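Local coordinates for protein transcriptional regulator, SorC family (Enterococcus faecalis, PDB 2O0M) that probably regulates transcription by binding DNA under the control of a carbohydrate-type effector, at residues A114-S117 and D118-K121; E182-S185 and V186-N189. All blocks are in the same frame, centred on the assembly; numbering follows the deposited sequence.

Interaction 1 (A114-S117 and D118-K121)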
loop_
_atom_site.group_PDB
_atom_site.type_symbol
_atom_site.label_atom_id
_atom_site.label_comp_id
_atom_site.label_asym_id
_atom_site.label_seq_id
_atom_site.Cartn_x
_atom_site.Cartn_y
_atom_site.Cartn_z
ATOM N N ALA A 114 -9.552 16.459 -6.204
ATOM C CA ALA A 114 -9.592 17.854 -5.813
ATOM C C ALA A 114 -9.259 17.975 -4.339
ATOM O O ALA A 114 -9.764 17.211 -3.522
ATOM C CB ALA A 114 -10.971 18.464 -6.095
ATOM N N GLY A 115 -8.409 18.944 -4.014
ATOM C CA GLY A 115 -8.173 19.322 -2.636
ATOM C C GLY A 115 -6.851 18.858 -2.063
ATOM O O GLY A 115 -5.930 18.478 -2.791
ATOM N N ASP A 116 -6.792 18.886 -0.739
ATOM C CA ASP A 116 -5.577 18.641 0.038
ATOM C C ASP A 116 -5.914 17.729 1.220
ATOM O O ASP A 116 -6.498 18.174 2.207
ATOM C CB ASP A 116 -4.999 19.970 0.544
ATOM C CG ASP A 116 -3.694 19.801 1.312
ATOM O OD1 ASP A 116 -3.258 18.662 1.545
ATOM O OD2 ASP A 116 -3.093 20.828 1.679
ATOM N N SER A 117 -5.532 16.459 1.120
ATOM C CA SER A 117 -5.798 15.472 2.171
ATOM C C SER A 117 -5.077 15.766 3.487
ATOM O O SER A 117 -5.409 15.173 4.512
ATOM C CB SER A 117 -5.415 14.059 1.715
ATOM O OG SER A 117 -4.030 13.962 1.421
ATOM N N ASP A 118 -4.083 16.646 3.464
ATOM C CA ASP A 118 -3.470 17.096 4.720
ATOM C C ASP A 118 -4.480 17.836 5.588
ATOM O O ASP A 118 -4.477 17.694 6.804
ATOM C CB ASP A 118 -2.282 18.025 4.464
ATOM C CG ASP A 118 -1.052 17.291 3.956
ATOM O OD1 ASP A 118 -0.818 16.143 4.375
ATOM O OD2 ASP A 118 -0.315 17.891 3.142
ATOM N N ILE A 119 -5.325 18.643 4.961
ATOM C CA ILE A 119 -6.216 19.533 5.704
ATOM C C ILE A 119 -7.714 19.225 5.527
ATOM O O ILE A 119 -8.544 19.754 6.280
ATOM C CB ILE A 119 -5.890 21.025 5.382
ATOM C CG1 ILE A 119 -6.445 21.451 4.019
ATOM C CG2 ILE A 119 -4.380 21.263 5.450
ATOM C CD1 ILE A 119 -6.042 22.874 3.583
ATOM N N GLN A 120 -8.053 18.368 4.563
ATOM C CA GLN A 120 -9.456 18.042 4.256
ATOM C C GLN A 120 -9.732 16.553 4.357
ATOM O O GLN A 120 -9.302 15.776 3.497
ATOM C CB GLN A 120 -9.814 18.465 2.841
ATOM C CG GLN A 120 -9.559 19.916 2.539
ATOM C CD GLN A 120 -9.760 20.222 1.091
ATOM O OE1 GLN A 120 -10.815 19.928 0.526
ATOM N NE2 GLN A 120 -8.749 20.801 0.464
ATOM N N LYS A 121 -10.487 16.159 5.373
ATOM C CA LYS A 121 -10.786 14.743 5.589
ATOM C C LYS A 121 -11.571 14.086 4.463
ATOM O O LYS A 121 -11.395 12.895 4.216
ATOM C CB LYS A 121 -11.514 14.538 6.919
ATOM C CG LYS A 121 -10.583 14.630 8.097
ATOM C CD LYS A 121 -11.321 14.475 9.419
ATOM C CE LYS A 121 -10.372 14.671 10.588
ATOM N NZ LYS A 121 -9.127 13.864 10.412
HETATM O O HOH W 1 -0.860 20.569 2.720
HETATM O O HOH W 2 -2.522 14.056 3.706
#
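The carbonyl oxygen of Asp-116 is gripped by two backbone N-H groups: Gln-120 N, 2.8 Å from Asp-116 O, meets it almost end-on, whereas Ile-119 N, 3.0 Å from the same oxygen, comes from above the carbonyl plane. The Asp-116 side chain adds a third bond, OD1 accepting from Asp-118 N at 2.9 Å. Aspartate suits this place because CG, anti to the backbone N (chi1 -177°), carries OD1 over to the next-but-one N-H, which reaches it from above the carboxylate plane. This is an Asx turn laid over a type I beta turn, in the beta-alpha connection between strand 109-113 and helix 122-138. The two aspartates bring like charges together, Asp-116 OD1 lying 3.4 Å from Asp-118 OD2; a water donating to Asp-118 OD2 at 2.8 Å, and doubtfully close to Asp-116 OD2, may offset some of the repulsion. Asp-118 OD1 is hydrogen-bonded to Thr-311 OG1 and Ser-117 OG to Asp-332 OD2, and a second water donates to both these atoms. At Gly-115 (phi 105°, psi -163°) a CB would press against the Ala-114 carbonyl oxygen. The aliphatic part of Gln-120 runs beside the Asp-116 carbonyl, CG 3.5 Å from Asp-116 O.

Interaction 2 (E182-S185 and V186-N189)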
loop_
_atom_site.group_PDB
_atom_site.type_symbol
_atom_site.label_atom_id
_atom_site.label_comp_id
_atom_site.label_asym_id
_atom_site.label_seq_id
_atom_site.Cartn_x
_atom_site.Cartn_y
_atom_site.Cartn_z
ATOM N N GLU A 182 2.582 -2.182 12.872
ATOM C CA GLU A 182 1.508 -1.210 13.088
ATOM C C GLU A 182 0.581 -1.617 14.233
ATOM O O GLU A 182 0.534 -2.778 14.624
ATOM C CB GLU A 182 0.655 -1.017 11.840
ATOM C CG GLU A 182 1.395 -0.460 10.642
ATOM C CD GLU A 182 1.758 1.020 10.729
ATOM O OE1 GLU A 182 1.513 1.697 11.745
ATOM O OE2 GLU A 182 2.301 1.507 9.731
ATOM N N ALA A 183 -0.165 -0.640 14.732
ATOM C CA ALA A 183 -1.255 -0.892 15.681
ATOM C C ALA A 183 -2.471 -1.496 14.978
ATOM O O ALA A 183 -2.639 -1.358 13.768
ATOM C CB ALA A 183 -1.638 0.385 16.389
ATOM N N VAL A 184 -3.320 -2.179 15.741
ATOM C CA VAL A 184 -4.468 -2.884 15.154
ATOM C C VAL A 184 -5.364 -2.022 14.269
ATOM O O VAL A 184 -5.867 -2.500 13.253
ATOM C CB VAL A 184 -5.342 -3.601 16.236
ATOM C CG1 VAL A 184 -4.555 -4.712 16.874
ATOM C CG2 VAL A 184 -5.847 -2.630 17.281
ATOM N N SER A 185 -5.566 -0.759 14.626
ATOM C CA SER A 185 -6.478 0.090 13.867
ATOM C C SER A 185 -6.035 0.308 12.418
ATOM O O SER A 185 -6.869 0.597 11.555
ATOM C CB SER A 185 -6.653 1.456 14.545
ATOM O OG SER A 185 -5.391 2.086 14.737
ATOM N N VAL A 186 -4.732 0.197 12.160
ATOM C CA VAL A 186 -4.209 0.458 10.815
ATOM C C VAL A 186 -3.343 -0.681 10.267
ATOM O O VAL A 186 -2.671 -0.513 9.244
ATOM C CB VAL A 186 -3.453 1.819 10.732
ATOM C CG1 VAL A 186 -4.378 2.985 11.120
ATOM C CG2 VAL A 186 -2.175 1.805 11.570
ATOM N N GLN A 187 -3.355 -1.844 10.909
ATOM C CA GLN A 187 -2.580 -2.961 10.358
ATOM C C GLN A 187 -3.255 -3.533 9.096
ATOM O O GLN A 187 -4.473 -3.423 8.909
ATOM C CB GLN A 187 -2.285 -4.030 11.419
ATOM C CG GLN A 187 -3.315 -5.073 11.608
ATOM C CD GLN A 187 -2.849 -6.129 12.604
ATOM O OE1 GLN A 187 -3.004 -5.948 13.802
ATOM N NE2 GLN A 187 -2.291 -7.241 12.107
ATOM N N ALA A 188 -2.443 -4.128 8.222
ATOM C CA ALA A 188 -2.911 -4.620 6.935
ATOM C C ALA A 188 -4.073 -5.639 7.071
ATOM O O ALA A 188 -5.030 -5.612 6.278
ATOM C CB ALA A 188 -1.731 -5.235 6.165
ATOM N N ASN A 189 -4.009 -6.510 8.079
ATOM C CA ASN A 189 -5.114 -7.454 8.349
ATOM C C ASN A 189 -6.431 -6.704 8.508
ATOM O O ASN A 189 -7.472 -7.116 7.980
ATOM C CB ASN A 189 -4.896 -8.264 9.643
ATOM C CG ASN A 189 -4.032 -9.503 9.464
ATOM O OD1 ASN A 189 -3.481 -10.050 10.458
ATOM N ND2 ASN A 189 -3.895 -9.960 8.237
HETATM O O HOH W 3 -1.207 -4.741 15.515
#
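Val-186 lays one methyl, CG2, against the folded side chain of Glu-182, 3.7 Å from Glu-182 OE1 and 4.0 Å from Glu-182 CB. A bend at chi2 (-73°) folds the glutamate's carboxylate back toward its CB and puts both against this methyl, and the two side chains run obliquely past each other. Valine suits the place by offering CG2 as an apolar surface to the folded glutamate. Its backbone closes a type I beta turn: Val-186 N donates to Ala-183 O at 3.1 Å, from above the carbonyl plane. A second turn overlaps the first through a weak bond from Gln-187 N to Val-184 O, 3.5 Å long. Gln-187 holds the N-cap position, and its extended chain (chi2 175°) is long enough to bring OE1 back beside Val-184, 3.7 Å from Val-184 CG1. A water lies within hydrogen-bonding distance of Glu-182 O and Gln-187 OE1, but other acceptors compete for its two protons, and it may not serve both at once. Buried Glu-182 suits its place because its two carboxylate oxygens form salt bridges with Arg-252 and Arg-253; a bound phosphate, probably from the crystallisation liquor, lies about 5 Å from its side chain. The turns thus lead from strand 169-175 into helix 188-199, whose first residues pack on Pro-175, while the backbone of Val-186 bonds to Gly-151, just ahead of helix 152-159.

Following the chain from its N-terminal end, interaction 1 closes a tight turn after strand 109-113 and hands over to helix 122-138. Strand 142-148, helix 152-159 and strand 169-175 come next, and then interaction 2 folds the loop that opens helix 188-199. The two loops lie in series, neither nesting nor crossing, with centres 23 Å apart and nearest atoms about 12 Å apart. Both are strand-to-helix connections around one mixed sheet within the putative sugar-binding domain. Residues 114-121 tie to the C-terminal part of the chain, near helix 333-339, whereas residues 182-189 join the loop before helix 152-159 to the arginines at the end of helix 246-252.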